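Local coordinates for envelope polyprotein (Puumala orthohantavirus, PDB 5FXU) that forms, as the Gn ectodomain, part of the antigenic surface of the hantavirus particle and probably acts with its partner glycoprotein during host-cell entry, at residues 251-256 with 348-353; 211-216 with 337-342; 33-38 with 57-62; 111-116 with 342-347; 167-172 with 185-190. All blocks are in the same frame, centred on the assembly; numbering follows the deposited sequence.

Interaction 1: 251-256 with 348-353; sequences SAEVLS and FIPLPG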
# COMPACT_ATOMS: atom_id res chain seq x y z
N SER A 251 0.29 9.63 -12.82
CA SER A 251 1.15 8.46 -12.74
C SER A 251 2.59 8.90 -12.62
O SER A 251 3.31 8.37 -11.77
CB SER A 251 0.96 7.56 -13.96
OG SER A 251 1.96 6.58 -14.05
N ALA A 252 3.02 9.85 -13.47
CA ALA A 252 4.39 10.35 -13.44
C ALA A 252 4.71 10.94 -12.07
O ALA A 252 5.79 10.75 -11.55
CB ALA A 252 4.65 11.38 -14.55
N GLU A 253 3.78 11.68 -11.52
CA GLU A 253 3.97 12.26 -10.22
C GLU A 253 4.07 11.26 -9.10
O GLU A 253 4.89 11.43 -8.18
CB GLU A 253 2.86 13.27 -9.93
CG GLU A 253 3.14 14.58 -10.64
CD GLU A 253 2.14 15.64 -10.30
OE1 GLU A 253 1.05 15.35 -9.72
OE2 GLU A 253 2.48 16.79 -10.64
N VAL A 254 3.25 10.20 -9.16
CA VAL A 254 3.26 9.19 -8.13
C VAL A 254 4.57 8.42 -8.19
O VAL A 254 5.19 8.14 -7.17
CB VAL A 254 2.08 8.24 -8.24
CG1 VAL A 254 2.24 7.05 -7.30
CG2 VAL A 254 0.77 8.96 -7.92
N LEU A 255 5.00 8.07 -9.41
CA LEU A 255 6.23 7.34 -9.57
C LEU A 255 7.42 8.12 -9.07
O LEU A 255 8.30 7.52 -8.45
CB LEU A 255 6.49 6.93 -11.01
CG LEU A 255 5.76 5.68 -11.44
CD1 LEU A 255 5.69 5.67 -12.95
CD2 LEU A 255 6.45 4.42 -10.93
N SER A 256 7.48 9.42 -9.37
CA SER A 256 8.60 10.24 -8.90
C SER A 256 8.62 10.33 -7.35
O SER A 256 9.66 10.08 -6.75
CB SER A 256 8.68 11.58 -9.61
OG SER A 256 7.48 12.25 -9.47
N PHE A 348 1.85 11.91 -1.18
CA PHE A 348 1.13 13.13 -1.57
C PHE A 348 1.64 13.62 -2.92
O PHE A 348 2.84 13.57 -3.18
CB PHE A 348 1.29 14.21 -0.51
CG PHE A 348 0.77 13.79 0.83
CD1 PHE A 348 1.59 13.09 1.72
CD2 PHE A 348 -0.54 14.07 1.21
CE1 PHE A 348 1.11 12.69 2.97
CE2 PHE A 348 -1.02 13.68 2.46
CZ PHE A 348 -0.20 12.98 3.34
N ILE A 349 0.72 14.06 -3.77
CA ILE A 349 1.07 14.69 -5.04
C ILE A 349 0.30 15.99 -5.23
O ILE A 349 -0.87 16.11 -4.80
CB ILE A 349 0.84 13.75 -6.25
CG1 ILE A 349 -0.64 13.43 -6.46
CG2 ILE A 349 1.66 12.47 -6.08
CD1 ILE A 349 -0.95 12.70 -7.76
N PRO A 350 0.93 16.99 -5.89
CA PRO A 350 0.23 18.21 -6.23
C PRO A 350 -0.68 18.01 -7.44
O PRO A 350 -0.26 17.42 -8.42
CB PRO A 350 1.37 19.17 -6.56
CG PRO A 350 2.46 18.30 -7.09
CD PRO A 350 2.34 17.01 -6.33
N LEU A 351 -1.93 18.46 -7.34
CA LEU A 351 -2.85 18.43 -8.48
C LEU A 351 -3.25 19.83 -8.90
O LEU A 351 -3.56 20.67 -8.06
CB LEU A 351 -4.13 17.67 -8.14
CG LEU A 351 -4.03 16.17 -7.91
CD1 LEU A 351 -5.31 15.54 -7.39
CD2 LEU A 351 -3.61 15.47 -9.18
N PRO A 352 -3.28 20.08 -10.22
CA PRO A 352 -3.84 21.31 -10.73
C PRO A 352 -5.36 21.22 -10.78
O PRO A 352 -5.91 20.15 -11.06
CB PRO A 352 -3.25 21.40 -12.13
CG PRO A 352 -3.13 19.99 -12.56
CD PRO A 352 -2.85 19.19 -11.32
N GLY A 353 -6.03 22.33 -10.49
CA GLY A 353 -7.50 22.40 -10.49
C GLY A 353 -8.03 23.75 -10.05
O GLY A 353 -7.38 24.77 -10.29
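V254 and I349 supply the apolar half of this helix-to-strand contact. The CG2 methyl of V254 meets the CG2 methyl of I349 at 4.1 Å, and the CD1 end of I349 lies equally near that same V254 branch. I349 can offer both branches because its CG1 sits between backbone N and carbonyl carbon (chi1 66°), leaving CG2 to lean against the helix backbone, 4.0 Å from E253 O.

The polar half belongs to E253. Its chain leaves the helix and runs extended beyond CG past I349, bringing OE1 to 2.8 Å from the main-chain P350 O. Two oxygens so close suggest that the carboxyl group may carry a proton. The other oxygen, E253 OE2, lies 3.9 Å from CG of the P350 ring, so the acid group rests on the proline as well.

The axes of 251-256 and 348-353 approach to 8.5 Å and run nearly antiparallel, at 150°. Beside the contact, within the sheet, I349 and L351 bond through their backbones to V189 and V187 of strand 185-197. The arrangement is a clear case of an alpha helix laid over one face of an antiparallel beta pair, with residues of one helix turn meeting the strand.

Interaction 2: 211-216 with 337-342; sequences SFETLV and DKKTLP
E213 and K339 form a buried salt bridge, with K339 NZ donating to E213 OE2 over 2.7 Å. The lysine arrives on the anti lone pair of that oxygen, the one turned away from OE1. Next to this ion pair is an apolar touch: the CD2 methyl of L341 reaches CE2 of the F212 ring at 3.6 Å and CD2 of the same ring at 4.0 Å, the two side chains crossing at a slant.

Reach explains how such distant backbones can meet, for the nearest CA atoms, those of F212 and L341, are 10.3 Å apart. K339 bridges its part of the gap with a chain stretched out from CG to NZ, while E213 extends from the helix to receive it.

A second shell holds these groups in place. K339 NZ also makes a salt bridge with E209, one turn earlier in the helix, and a hydrogen bond to V335 O, so a buried ammonium is shared among several oxygens. The F212 ring is stacked on H333, which L341 touches too.

Farther out, F212 packs on L255 and M258 while L341 bonds through its backbone to V312. Helix 208-216 is thereby set between helix 249-260 and the start of strand 340-354, which in turn pairs with strand 310-313.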
# COMPACT_ATOMS: atom_id res chain seq x y z
N SER A 211 10.74 0.36 -14.69
CA SER A 211 10.22 1.72 -14.79
C SER A 211 10.88 2.62 -13.78
O SER A 211 11.32 3.71 -14.13
CB SER A 211 8.71 1.77 -14.62
OG SER A 211 8.05 0.84 -15.47
N PHE A 212 11.05 2.14 -12.55
CA PHE A 212 11.75 2.92 -11.53
C PHE A 212 13.21 3.17 -11.92
O PHE A 212 13.74 4.26 -11.73
CB PHE A 212 11.69 2.24 -10.14
CG PHE A 212 10.37 2.38 -9.46
CD1 PHE A 212 9.99 3.59 -8.92
CD2 PHE A 212 9.49 1.31 -9.39
CE1 PHE A 212 8.77 3.73 -8.31
CE2 PHE A 212 8.26 1.44 -8.77
CZ PHE A 212 7.90 2.65 -8.23
N GLU A 213 13.86 2.13 -12.43
CA GLU A 213 15.28 2.22 -12.81
C GLU A 213 15.53 3.28 -13.93
O GLU A 213 16.45 4.10 -13.81
CB GLU A 213 15.81 0.82 -13.15
CG GLU A 213 16.05 -0.03 -11.88
CD GLU A 213 16.21 -1.53 -12.12
OE1 GLU A 213 16.12 -2.00 -13.28
OE2 GLU A 213 16.43 -2.24 -11.12
N THR A 214 14.69 3.30 -14.97
CA THR A 214 14.79 4.36 -16.00
C THR A 214 14.70 5.77 -15.39
O THR A 214 15.42 6.67 -15.79
CB THR A 214 13.76 4.28 -17.14
OG1 THR A 214 12.44 4.51 -16.62
CG2 THR A 214 13.85 2.95 -17.88
N LEU A 215 13.84 5.93 -14.41
CA LEU A 215 13.67 7.24 -13.78
C LEU A 215 14.85 7.68 -12.91
O LEU A 215 15.18 8.87 -12.88
CB LEU A 215 12.36 7.21 -12.98
CG LEU A 215 11.87 8.50 -12.33
CD1 LEU A 215 11.63 9.61 -13.35
CD2 LEU A 215 10.59 8.18 -11.57
N VAL A 216 15.48 6.75 -12.19
CA VAL A 216 16.53 7.07 -11.18
C VAL A 216 17.91 6.38 -11.35
O VAL A 216 18.72 6.41 -10.42
CB VAL A 216 15.93 6.90 -9.73
CG1 VAL A 216 16.97 6.99 -8.60
CG2 VAL A 216 14.87 7.96 -9.49
N ASP A 337 20.73 -4.83 -6.62
CA ASP A 337 20.45 -6.14 -6.03
C ASP A 337 19.75 -6.04 -4.69
O ASP A 337 19.84 -5.03 -3.99
CB ASP A 337 21.75 -6.93 -5.85
CG ASP A 337 22.42 -7.27 -7.17
OD1 ASP A 337 21.71 -7.65 -8.13
OD2 ASP A 337 23.66 -7.19 -7.23
N LYS A 338 19.06 -7.12 -4.34
CA LYS A 338 18.53 -7.34 -3.00
C LYS A 338 17.48 -6.33 -2.55
O LYS A 338 17.29 -6.10 -1.35
CB LYS A 338 19.68 -7.41 -1.97
CG LYS A 338 20.68 -8.52 -2.20
CD LYS A 338 21.74 -8.51 -1.09
CE LYS A 338 22.56 -9.78 -1.05
NZ LYS A 338 23.18 -10.09 -2.37
N LYS A 339 16.77 -5.75 -3.51
CA LYS A 339 15.82 -4.68 -3.23
C LYS A 339 14.38 -5.16 -3.35
O LYS A 339 14.10 -6.28 -3.80
CB LYS A 339 16.10 -3.47 -4.11
CG LYS A 339 15.78 -3.63 -5.58
CD LYS A 339 16.08 -2.34 -6.34
CE LYS A 339 16.25 -2.61 -7.83
NZ LYS A 339 16.48 -1.33 -8.55
N THR A 340 13.47 -4.30 -2.89
CA THR A 340 12.07 -4.64 -2.78
C THR A 340 11.18 -3.50 -3.20
O THR A 340 11.62 -2.35 -3.27
CB THR A 340 11.69 -4.96 -1.32
OG1 THR A 340 11.88 -3.80 -0.51
CG2 THR A 340 12.54 -6.10 -0.78
N LEU A 341 9.90 -3.84 -3.41
CA LEU A 341 8.80 -2.90 -3.59
C LEU A 341 7.82 -3.10 -2.45
O LEU A 341 7.52 -4.24 -2.08
CB LEU A 341 8.06 -3.14 -4.91
CG LEU A 341 8.80 -2.68 -6.17
CD1 LEU A 341 8.19 -3.35 -7.39
CD2 LEU A 341 8.75 -1.18 -6.32
N PRO A 342 7.29 -2.00 -1.91
CA PRO A 342 6.36 -2.16 -0.80
C PRO A 342 4.96 -2.59 -1.27
O PRO A 342 4.55 -2.23 -2.39
CB PRO A 342 6.33 -0.77 -0.18
CG PRO A 342 6.62 0.16 -1.33
CD PRO A 342 7.59 -0.58 -2.18

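Interaction 3: 33-38 with 57-62; sequences QVESLK and FTKWTW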
# COMPACT_ATOMS: atom_id res chain seq x y z
N GLN A 33 0.56 -12.56 18.06
CA GLN A 33 -0.84 -12.35 17.70
C GLN A 33 -1.12 -12.01 16.25
O GLN A 33 -2.28 -12.09 15.83
CB GLN A 33 -1.47 -11.31 18.62
CG GLN A 33 -1.60 -11.80 20.05
CD GLN A 33 -2.18 -10.76 20.98
OE1 GLN A 33 -2.91 -9.84 20.56
NE2 GLN A 33 -1.86 -10.90 22.28
N VAL A 34 -0.10 -11.64 15.48
CA VAL A 34 -0.27 -11.16 14.11
C VAL A 34 -0.76 -12.26 13.19
O VAL A 34 -1.62 -12.03 12.33
CB VAL A 34 1.04 -10.56 13.56
CG1 VAL A 34 0.94 -10.20 12.09
CG2 VAL A 34 1.43 -9.32 14.35
N GLU A 35 -0.22 -13.46 13.37
CA GLU A 35 -0.62 -14.62 12.56
C GLU A 35 -2.10 -15.04 12.77
O GLU A 35 -2.70 -15.65 11.88
CB GLU A 35 0.37 -15.80 12.79
CG GLU A 35 1.82 -15.54 12.32
CD GLU A 35 2.81 -15.15 13.43
OE1 GLU A 35 2.40 -14.47 14.41
OE2 GLU A 35 4.02 -15.46 13.28
N SER A 36 -2.69 -14.67 13.91
CA SER A 36 -4.11 -14.92 14.20
C SER A 36 -5.09 -13.85 13.74
O SER A 36 -6.30 -14.06 13.83
CB SER A 36 -4.29 -15.10 15.71
OG SER A 36 -3.55 -16.21 16.15
N LEU A 37 -4.61 -12.70 13.28
CA LEU A 37 -5.49 -11.56 13.01
C LEU A 37 -6.47 -11.81 11.86
O LEU A 37 -6.06 -12.17 10.76
CB LEU A 37 -4.68 -10.28 12.74
CG LEU A 37 -3.94 -9.67 13.93
CD1 LEU A 37 -3.22 -8.40 13.48
CD2 LEU A 37 -4.86 -9.37 15.11
N LYS A 38 -7.76 -11.62 12.13
CA LYS A 38 -8.84 -11.78 11.14
C LYS A 38 -9.67 -10.50 11.15
O LYS A 38 -10.03 -10.00 12.22
CB LYS A 38 -9.72 -12.98 11.52
CG LYS A 38 -10.03 -13.96 10.37
CD LYS A 38 -11.17 -13.42 9.52
CE LYS A 38 -12.53 -13.82 10.07
NZ LYS A 38 -12.97 -15.21 9.73
N PHE A 57 4.28 -15.89 2.91
CA PHE A 57 5.28 -14.86 3.15
C PHE A 57 6.55 -15.49 3.71
O PHE A 57 6.50 -16.50 4.41
CB PHE A 57 4.78 -13.88 4.21
CG PHE A 57 4.00 -12.73 3.65
CD1 PHE A 57 2.66 -12.86 3.30
CD2 PHE A 57 4.60 -11.50 3.51
CE1 PHE A 57 1.95 -11.78 2.79
CE2 PHE A 57 3.90 -10.43 3.01
CZ PHE A 57 2.57 -10.57 2.64
N THR A 58 7.68 -14.89 3.38
CA THR A 58 8.91 -15.19 4.06
C THR A 58 9.02 -14.22 5.20
O THR A 58 9.04 -13.04 4.99
CB THR A 58 10.09 -15.04 3.12
OG1 THR A 58 10.02 -16.10 2.18
CG2 THR A 58 11.43 -15.10 3.90
N LYS A 59 9.06 -14.74 6.42
CA LYS A 59 9.32 -13.90 7.59
C LYS A 59 10.81 -13.76 7.85
O LYS A 59 11.47 -14.75 8.03
CB LYS A 59 8.67 -14.53 8.80
CG LYS A 59 8.79 -13.72 10.06
CD LYS A 59 8.18 -14.50 11.19
CE LYS A 59 8.36 -13.76 12.48
NZ LYS A 59 7.71 -14.53 13.58
N TRP A 60 11.31 -12.54 7.91
CA TRP A 60 12.70 -12.23 8.04
C TRP A 60 12.87 -11.35 9.27
O TRP A 60 12.29 -10.28 9.35
CB TRP A 60 13.17 -11.48 6.78
CG TRP A 60 14.61 -11.08 6.79
CD1 TRP A 60 15.65 -11.78 7.35
CD2 TRP A 60 15.19 -9.91 6.20
NE1 TRP A 60 16.83 -11.10 7.19
CE2 TRP A 60 16.58 -9.95 6.47
CE3 TRP A 60 14.68 -8.83 5.48
CZ2 TRP A 60 17.47 -8.94 6.03
CZ3 TRP A 60 15.55 -7.85 5.05
CH2 TRP A 60 16.93 -7.91 5.33
N THR A 61 13.68 -11.81 10.23
CA THR A 61 13.79 -11.19 11.57
C THR A 61 15.27 -11.03 11.97
O THR A 61 16.11 -11.73 11.45
CB THR A 61 13.07 -12.06 12.63
OG1 THR A 61 13.55 -13.41 12.56
CG2 THR A 61 11.62 -12.09 12.39
N TRP A 62 15.57 -10.13 12.89
CA TRP A 62 16.93 -9.98 13.38
C TRP A 62 17.00 -10.08 14.90
O TRP A 62 16.03 -9.74 15.57
CB TRP A 62 17.52 -8.65 12.88
CG TRP A 62 17.08 -7.40 13.60
CD1 TRP A 62 16.04 -6.59 13.27
CD2 TRP A 62 17.72 -6.78 14.73
NE1 TRP A 62 15.96 -5.54 14.14
CE2 TRP A 62 16.99 -5.62 15.03
CE3 TRP A 62 18.82 -7.12 15.52
CZ2 TRP A 62 17.33 -4.78 16.11
CZ3 TRP A 62 19.18 -6.27 16.58
CH2 TRP A 62 18.43 -5.11 16.86
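E35 and K59 join a turn to a beta strand across the surface of the Gn head, through a single long salt bridge. The turn segment 33-38 has helical backbone angles over its first four residues but no regular helix; two overlapping type I turns shape it, closed by S36 N to Q33 O and L37 N to V34 O, each at 3.2 Å. Opposite it, strand 54-64 runs between strands 79-89 and 321-323.

The tight packing lies beneath the ion pair. V34 and L37 are buried and turn inward, onto L114 and F112 of strand 107-116, while F57 is buried on the strand side. W323 is common ground, since V34, E35, F57 and K59 all touch it, so the tryptophan links turn and strand where their own side chains hardly meet.

The outer side is loose by comparison. Only 43 Å² is buried between the segments, and the closest CA atoms, those of E35 and F57, stand 11.1 Å apart, so the side chains alone close the distance. K59 does so fully extended, CG anti to the backbone N (chi1 -177°) and every later torsion likewise anti. E35 instead bends at chi2 (100°), and the two chains meet at about a right angle. Such a partly exposed pair, with long separation, is likely to be a modest electrostatic attraction and not a rigid clamp. It is also one-sided: K59 NZ lies 3.8 Å from E35 OE2 but 5.4 Å from E35 OE1.

Interaction 4: 111-116 with 342-347; sequences CFDLSC and PLTWTG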
# COMPACT_ATOMS: atom_id res chain seq x y z
N CYS A 111 -8.75 -4.80 4.08
CA CYS A 111 -7.52 -5.53 4.30
C CYS A 111 -6.58 -4.67 5.15
O CYS A 111 -6.91 -3.52 5.45
CB CYS A 111 -6.88 -5.86 2.96
SG CYS A 111 -6.43 -4.42 1.94
N PHE A 112 -5.46 -5.22 5.62
CA PHE A 112 -4.51 -4.43 6.43
C PHE A 112 -3.09 -4.64 5.97
O PHE A 112 -2.80 -5.62 5.31
CB PHE A 112 -4.70 -4.69 7.93
CG PHE A 112 -4.56 -6.12 8.31
CD1 PHE A 112 -5.64 -7.00 8.22
CD2 PHE A 112 -3.33 -6.60 8.74
CE1 PHE A 112 -5.49 -8.33 8.56
CE2 PHE A 112 -3.18 -7.93 9.08
CZ PHE A 112 -4.25 -8.80 8.98
N ASP A 113 -2.24 -3.65 6.23
CA ASP A 113 -0.79 -3.80 6.10
C ASP A 113 -0.21 -3.76 7.52
O ASP A 113 -0.92 -3.38 8.46
CB ASP A 113 -0.21 -2.68 5.19
CG ASP A 113 1.17 -3.07 4.56
OD1 ASP A 113 1.76 -4.09 5.04
OD2 ASP A 113 1.66 -2.37 3.58
N LEU A 114 1.06 -4.12 7.68
CA LEU A 114 1.71 -4.23 9.00
C LEU A 114 2.96 -3.37 9.05
O LEU A 114 3.73 -3.38 8.12
CB LEU A 114 2.12 -5.66 9.30
CG LEU A 114 1.02 -6.71 9.25
CD1 LEU A 114 1.60 -8.11 9.32
CD2 LEU A 114 0.06 -6.47 10.39
N SER A 115 3.10 -2.61 10.14
CA SER A 115 4.25 -1.78 10.39
C SER A 115 4.75 -2.29 11.73
O SER A 115 4.06 -2.11 12.74
CB SER A 115 3.88 -0.30 10.48
OG SER A 115 3.37 0.16 9.25
N CYS A 116 5.93 -2.89 11.74
CA CYS A 116 6.41 -3.69 12.86
C CYS A 116 7.86 -3.40 13.26
O CYS A 116 8.71 -3.10 12.43
CB CYS A 116 6.36 -5.15 12.46
SG CYS A 116 4.80 -5.75 11.82
N PRO A 342 7.29 -2.00 -1.91
CA PRO A 342 6.36 -2.16 -0.80
C PRO A 342 4.96 -2.59 -1.27
O PRO A 342 4.55 -2.23 -2.39
CB PRO A 342 6.33 -0.77 -0.18
CG PRO A 342 6.62 0.16 -1.33
CD PRO A 342 7.59 -0.58 -2.18
N LEU A 343 4.25 -3.32 -0.41
CA LEU A 343 2.90 -3.80 -0.71
C LEU A 343 1.87 -2.68 -0.79
O LEU A 343 0.97 -2.73 -1.63
CB LEU A 343 2.43 -4.84 0.31
CG LEU A 343 3.10 -6.20 0.31
CD1 LEU A 343 2.10 -7.22 0.83
CD2 LEU A 343 3.64 -6.64 -1.04
N THR A 344 2.00 -1.71 0.10
CA THR A 344 1.19 -0.50 0.08
C THR A 344 2.11 0.70 0.16
O THR A 344 3.23 0.59 0.63
CB THR A 344 0.19 -0.42 1.23
OG1 THR A 344 0.88 -0.18 2.47
CG2 THR A 344 -0.64 -1.71 1.32
N TRP A 345 1.61 1.83 -0.32
CA TRP A 345 2.40 3.06 -0.39
C TRP A 345 1.45 4.24 -0.26
O TRP A 345 0.45 4.32 -0.98
CB TRP A 345 3.16 3.16 -1.72
CG TRP A 345 4.08 4.36 -1.80
CD1 TRP A 345 5.38 4.41 -1.43
CD2 TRP A 345 3.74 5.66 -2.28
NE1 TRP A 345 5.89 5.67 -1.65
CE2 TRP A 345 4.90 6.46 -2.17
CE3 TRP A 345 2.57 6.23 -2.81
CZ2 TRP A 345 4.93 7.82 -2.56
CZ3 TRP A 345 2.60 7.59 -3.20
CH2 TRP A 345 3.77 8.36 -3.08
N THR A 346 1.76 5.13 0.67
CA THR A 346 0.97 6.30 0.95
C THR A 346 1.88 7.52 0.79
O THR A 346 2.98 7.58 1.36
CB THR A 346 0.33 6.24 2.37
OG1 THR A 346 -0.49 5.06 2.46
CG2 THR A 346 -0.54 7.44 2.63
N GLY A 347 1.43 8.47 -0.02
CA GLY A 347 2.14 9.72 -0.22
C GLY A 347 1.24 10.83 -0.70
O GLY A 347 0.03 10.73 -0.61
O HOH W 1 4.00 -2.24 2.56
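D113 OD2 is gripped by two donors. The hydroxyl OG1 of T344 gives its proton to D113 OD2 across 2.6 Å, on the anti lone pair of that oxygen, and a water donates to D113 OD2 at the same distance of 2.6 Å. That water in turn accepts from T344 N at 3.2 Å, so one threonine holds the acid both directly and through solvent.

The threonine is posed for this by its first torsion: OG1 stands between the backbone N and carbonyl carbon (chi1 71°). Its methyl also comes close, with T344 CG2 only 3.3 Å from D113 OD2, and L343 CB adds a looser touch.

The other carboxylate oxygen looks back to its own strand. L114 N donates to D113 OD1 at 2.7 Å, from the anti side and 30° out of the carboxylate plane, and T310 OG1 is hydrogen-bonded to the same oxygen. With both oxygens engaged, the buried group is fixed in rotation and probably stays ionised.

Strand 107-116 thus meets strand 340-354 through side chains and one bridging water, near the centre of the chain. L343 and T344 also touch L195 and F194 of strand 185-197, while W345, pointing away from D113, packs on V254, R257 and M258 of helix 249-260.

Interaction 5: 167-172 with 185-190; sequences VCFNPV and DIVTVM
F169 and V187 are the residues of nearest approach between two strands, their CA atoms 7.3 Å apart and their side chains pointing at each other from opposite directions. Both have the first torsion anti, the F169 ring reaching out with CG anti to the backbone N (chi1 179°) and V187 placing CG1 likewise.

The result is a well-centred CH-pi contact. V187 CB sits over the face of the F169 ring, 3.6 Å from its centroid and just 5° off the ring normal. The CG2 branch then lies over one side of the ring, with V187 CG2 at 3.2 Å from F169 CD1 and 3.6 Å from F169 CE1; the first of these is a tight fit. CG1 is farther off, 4.2 Å from F169 CG, so the valine is pressed on the ring through CB and one methyl.

The other parts of the ring are engaged as well. P171 N lies on the opposite face, 4.0 Å above the plane and toward the rim. At the edge, near the ring plane, D185 O comes to 4.2 Å from F169 CE1. The carboxylate of D185 has a different task, OD2 accepting from I355 N.

V187 bonds through its backbone to L351 and N170 to E354, so each strand pairs with strand 340-354 and not with the other here. V164 and I355 also pack on V187. The arrangement is consistent with a curled beta assembly, in which strands flanking a shared neighbour bend round to face each other and close a small aromatic-aliphatic core.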
# COMPACT_ATOMS: atom_id res chain seq x y z
N VAL A 167 -9.58 22.94 2.68
CA VAL A 167 -9.99 23.72 1.51
C VAL A 167 -10.78 22.82 0.57
O VAL A 167 -10.42 21.66 0.39
CB VAL A 167 -8.75 24.26 0.75
CG1 VAL A 167 -9.18 25.21 -0.35
CG2 VAL A 167 -7.78 24.96 1.70
N CYS A 168 -11.83 23.34 -0.04
CA CYS A 168 -12.63 22.56 -0.98
C CYS A 168 -12.03 22.64 -2.37
O CYS A 168 -11.86 23.73 -2.89
CB CYS A 168 -14.09 23.04 -0.97
SG CYS A 168 -14.95 22.49 0.54
N PHE A 169 -11.68 21.50 -2.96
CA PHE A 169 -10.88 21.45 -4.23
C PHE A 169 -11.46 20.50 -5.28
O PHE A 169 -11.81 19.39 -4.92
CB PHE A 169 -9.45 21.01 -3.89
CG PHE A 169 -8.53 20.89 -5.09
CD1 PHE A 169 -8.19 22.01 -5.84
CD2 PHE A 169 -8.00 19.66 -5.47
CE1 PHE A 169 -7.33 21.92 -6.94
CE2 PHE A 169 -7.15 19.56 -6.56
CZ PHE A 169 -6.82 20.69 -7.30
N ASN A 170 -11.49 20.93 -6.55
CA ASN A 170 -11.90 20.10 -7.70
C ASN A 170 -10.76 20.01 -8.75
O ASN A 170 -10.39 21.03 -9.34
CB ASN A 170 -13.13 20.72 -8.38
CG ASN A 170 -13.85 19.76 -9.30
OD1 ASN A 170 -13.94 19.98 -10.50
ND2 ASN A 170 -14.36 18.67 -8.73
N PRO A 171 -10.20 18.80 -9.00
CA PRO A 171 -9.05 18.73 -9.92
C PRO A 171 -9.45 18.88 -11.39
O PRO A 171 -10.62 18.74 -11.70
CB PRO A 171 -8.49 17.33 -9.66
CG PRO A 171 -9.68 16.54 -9.23
CD PRO A 171 -10.50 17.48 -8.40
N VAL A 172 -8.47 19.18 -12.26
CA VAL A 172 -8.70 19.20 -13.72
C VAL A 172 -9.22 17.84 -14.20
O VAL A 172 -8.86 16.82 -13.65
CB VAL A 172 -7.43 19.61 -14.56
CG1 VAL A 172 -7.06 21.07 -14.33
CG2 VAL A 172 -6.23 18.69 -14.32
N ASP A 185 -5.44 26.51 -9.89
CA ASP A 185 -4.95 26.35 -8.50
C ASP A 185 -4.26 25.01 -8.33
O ASP A 185 -4.48 24.08 -9.10
CB ASP A 185 -6.09 26.43 -7.49
CG ASP A 185 -6.80 27.78 -7.50
OD1 ASP A 185 -6.14 28.81 -7.27
OD2 ASP A 185 -8.03 27.82 -7.72
N ILE A 186 -3.41 24.90 -7.32
CA ILE A 186 -2.65 23.69 -7.06
C ILE A 186 -2.84 23.26 -5.63
O ILE A 186 -2.48 23.98 -4.72
CB ILE A 186 -1.15 23.90 -7.35
CG1 ILE A 186 -0.96 24.20 -8.84
CG2 ILE A 186 -0.32 22.68 -6.93
CD1 ILE A 186 0.45 24.59 -9.22
N VAL A 187 -3.32 22.03 -5.43
CA VAL A 187 -3.55 21.48 -4.11
C VAL A 187 -2.86 20.12 -3.98
O VAL A 187 -2.90 19.29 -4.88
CB VAL A 187 -5.06 21.36 -3.82
CG1 VAL A 187 -5.29 20.77 -2.44
CG2 VAL A 187 -5.72 22.74 -3.88
N THR A 188 -2.24 19.89 -2.84
CA THR A 188 -1.57 18.63 -2.54
C THR A 188 -2.54 17.62 -1.94
O THR A 188 -3.15 17.91 -0.94
CB THR A 188 -0.39 18.90 -1.61
OG1 THR A 188 0.60 19.61 -2.36
CG2 THR A 188 0.20 17.65 -1.09
N VAL A 189 -2.68 16.44 -2.57
CA VAL A 189 -3.63 15.42 -2.12
C VAL A 189 -2.93 14.10 -1.79
O VAL A 189 -1.88 13.78 -2.34
CB VAL A 189 -4.78 15.14 -3.13
CG1 VAL A 189 -5.53 16.42 -3.44
CG2 VAL A 189 -4.27 14.54 -4.43
N MET A 190 -3.57 13.34 -0.93
CA MET A 190 -3.12 12.01 -0.57
C MET A 190 -3.36 11.02 -1.69
O MET A 190 -4.38 11.08 -2.38
CB MET A 190 -3.81 11.54 0.70
CG MET A 190 -3.36 10.17 1.19
SD MET A 190 -4.02 9.63 2.81
CE MET A 190 -3.01 10.63 3.89

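Strand 340-354 is the common thread. Interactions 2, 4 and 1 use it in turn from start to end, and interaction 5 joins the two strands that pair with its last part, 11 Å between centres from interaction 1. The helices of interactions 1 and 2 touch directly, L255 CD2 lying 3.5 Å from F212 CZ. Interaction 4, near the middle of the chain, has its centre about 14 Å from that of interaction 3. Interactions 3 and 5 are farthest apart, about 38 Å between centres. Along the sequence interaction 3 closes first, interaction 5 is nested in the loop closed by interaction 4, and interactions 1 and 2 alternate. By meeting segments from 111-116 to 251-256, the C-terminal strand ties early and middle parts together.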